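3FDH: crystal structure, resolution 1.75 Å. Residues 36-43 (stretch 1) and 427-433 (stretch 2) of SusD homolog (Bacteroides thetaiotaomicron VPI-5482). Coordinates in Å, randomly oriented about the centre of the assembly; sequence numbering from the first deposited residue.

Stretch 1, residues 36-43: NASGDINT
Stretch 2 427-433: ASGEATE

Segments far apart in sequence often join by letting one buried polar side chain satisfy amides of a helix, and this pair from a SusD homolog, whose touching residues are at least 387 positions apart, is a compact example. In the first stretch a helix ends with Asn36 and Ala37 (phi/psi -89/-64 and -71/-41). Ser38 leaves helical geometry at -122/18, and Gly39, at -88/-138, takes the N-cap position of a new helix running from Asp40 through Thr43 and beyond, with phi between -56 and -73 and psi between -33 and -50. Gly39 O receives Thr43 N at 3.0 Å and, more weakly, Asn42 N at 3.0 Å. The second stretch approaches through Ala427 (-107/11) and Ser428 (-85/-7), turns at Gly429 with positive phi (83/24), passes Glu430 (-91/-2), and is helical at Ala431, Thr432 and Glu433 (-68/-33, -54/-54, -70/-35) and continues beyond. Two close points set the register: Ser38 CA lies 4.4 Å from Gly429 CA, and Asn42 CA 4.6 Å from Thr432 CA, so the two chains advance in the same general sense between these points. Together the stretches bury 280 Å².

Asn42 is the centre of the contact. With chi1 t (-178°) and chi2 72°, its CA-to-CB bond points sideways, yet its end comes nearer to the second stretch. There OD1 accepts two backbone hydrogen bonds, from Ala431 N at 2.9 Å and from Thr432 N at 3.3 Å, so that one carbonyl serves consecutive amides of the helix. The amide end is used too: Asn42 ND2 and Gly429 N each donate to one water, both at 3.0 Å, which ties the side chain to the turn.

Thr432, chi1 m (-71°), supplies the third hydrogen bond. Its OG1 donates to Ala37 O at 2.8 Å, joining the two stretches where the earlier helix ends. The same oxygen packs closely against the next helix, 3.2 Å from Asn42 CA, while Ile41 (m, m) brings CG2 to 3.7 Å from Thr432 OG1.

The contact is also tight at the turn. Ser38, chi1 t (-175°), places OG 3.2 Å from Gly429 CA; an ideal CB on Gly429 would fall 2.6 Å from Ser38 OG, a clash, and positive phi independently favours glycine. Ser38 OG also meets a second water at 2.7 Å, and that water donates to Ala427 O at 3.0 Å. Ala431, whose CB points toward the first stretch, fits its small methyl 3.2 Å from Asn42 OD1. Elsewhere chi1 is m at Asn36, Asp40, Thr43, Ser428 and Glu430, and t at Glu433.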

# COMPACT_ATOMS: atom_id res chain seq x y z
N ASN A 36 4.56 -9.16 1.89
CA ASN A 36 3.23 -8.93 2.40
C ASN A 36 2.56 -7.67 1.94
O ASN A 36 1.50 -7.73 1.33
CB ASN A 36 3.25 -8.99 3.92
CG ASN A 36 3.76 -10.34 4.42
OD1 ASN A 36 4.02 -11.25 3.60
ND2 ASN A 36 3.92 -10.47 5.72
N ALA A 37 3.14 -6.53 2.31
CA ALA A 37 2.64 -5.20 1.87
C ALA A 37 2.88 -4.91 0.37
O ALA A 37 2.00 -4.40 -0.32
CB ALA A 37 3.29 -4.07 2.70
N SER A 38 4.04 -5.28 -0.14
CA SER A 38 4.36 -4.81 -1.48
C SER A 38 4.65 -5.91 -2.49
O SER A 38 5.25 -5.66 -3.52
CB SER A 38 5.51 -3.83 -1.41
OG SER A 38 5.79 -3.26 -2.68
N GLY A 39 4.21 -7.10 -2.13
CA GLY A 39 4.24 -8.31 -2.98
C GLY A 39 3.01 -8.41 -3.86
O GLY A 39 2.49 -7.42 -4.33
N ASP A 40 2.47 -9.62 -3.96
CA ASP A 40 1.30 -9.84 -4.83
C ASP A 40 0.10 -9.00 -4.45
O ASP A 40 -0.62 -8.60 -5.30
CB ASP A 40 0.84 -11.29 -4.82
CG ASP A 40 1.85 -12.29 -5.38
OD1 ASP A 40 2.75 -11.88 -6.12
OD2 ASP A 40 1.72 -13.50 -5.06
N ILE A 41 -0.10 -8.73 -3.17
CA ILE A 41 -1.26 -7.92 -2.75
C ILE A 41 -1.21 -6.59 -3.49
O ILE A 41 -2.21 -6.13 -4.05
CB ILE A 41 -1.28 -7.65 -1.23
CG1 ILE A 41 -1.49 -8.96 -0.46
CG2 ILE A 41 -2.41 -6.69 -0.86
CD1 ILE A 41 -2.70 -9.69 -0.85
N ASN A 42 -0.01 -6.02 -3.54
CA ASN A 42 0.26 -4.70 -4.14
C ASN A 42 0.20 -4.78 -5.66
O ASN A 42 -0.29 -3.88 -6.35
CB ASN A 42 1.62 -4.14 -3.74
CG ASN A 42 1.92 -2.75 -4.32
OD1 ASN A 42 1.33 -1.75 -3.87
ND2 ASN A 42 2.93 -2.65 -5.22
N THR A 43 0.71 -5.90 -6.16
CA THR A 43 0.76 -6.14 -7.59
C THR A 43 -0.64 -6.13 -8.21
O THR A 43 -0.92 -5.43 -9.21
CB THR A 43 1.57 -7.43 -7.89
OG1 THR A 43 2.94 -7.17 -7.46
CG2 THR A 43 1.51 -7.77 -9.42
N ALA A 427 6.51 2.81 -7.11
CA ALA A 427 7.26 1.55 -6.84
C ALA A 427 7.36 1.34 -5.34
O ALA A 427 8.12 0.48 -4.84
CB ALA A 427 8.70 1.65 -7.47
N SER A 428 6.61 2.15 -4.60
CA SER A 428 6.69 2.19 -3.12
C SER A 428 5.86 1.17 -2.34
O SER A 428 5.97 1.09 -1.11
CB SER A 428 6.37 3.60 -2.59
OG SER A 428 7.22 4.58 -3.19
N GLY A 429 5.02 0.43 -3.05
CA GLY A 429 4.12 -0.55 -2.45
C GLY A 429 2.83 0.06 -1.92
O GLY A 429 2.19 -0.51 -1.05
N GLU A 430 2.43 1.21 -2.45
CA GLU A 430 1.24 1.95 -1.93
C GLU A 430 -0.12 1.65 -2.57
O GLU A 430 -1.16 2.16 -2.12
CB GLU A 430 1.51 3.46 -1.93
CG GLU A 430 2.62 3.84 -0.97
CD GLU A 430 2.78 5.34 -0.80
OE1 GLU A 430 3.12 6.03 -1.80
OE2 GLU A 430 2.58 5.83 0.34
N ALA A 431 -0.12 0.76 -3.57
CA ALA A 431 -1.37 0.42 -4.27
C ALA A 431 -2.23 -0.32 -3.30
O ALA A 431 -3.46 -0.24 -3.29
CB ALA A 431 -1.11 -0.42 -5.52
N THR A 432 -1.54 -1.05 -2.45
CA THR A 432 -2.23 -1.86 -1.44
C THR A 432 -3.17 -0.94 -0.65
O THR A 432 -4.38 -1.14 -0.52
CB THR A 432 -1.18 -2.50 -0.50
OG1 THR A 432 -0.46 -3.52 -1.21
CG2 THR A 432 -1.81 -3.12 0.72
N GLU A 433 -2.59 0.12 -0.13
CA GLU A 433 -3.36 1.08 0.68
C GLU A 433 -4.35 1.89 -0.18
O GLU A 433 -5.44 2.22 0.26
CB GLU A 433 -2.40 1.96 1.49
CG GLU A 433 -3.04 2.97 2.41
CD GLU A 433 -3.87 2.35 3.52
OE1 GLU A 433 -3.80 1.15 3.75
OE2 GLU A 433 -4.58 3.12 4.21
O HOH W 1 7.89 -1.58 -2.68
O HOH W 2 3.87 0.13 -5.84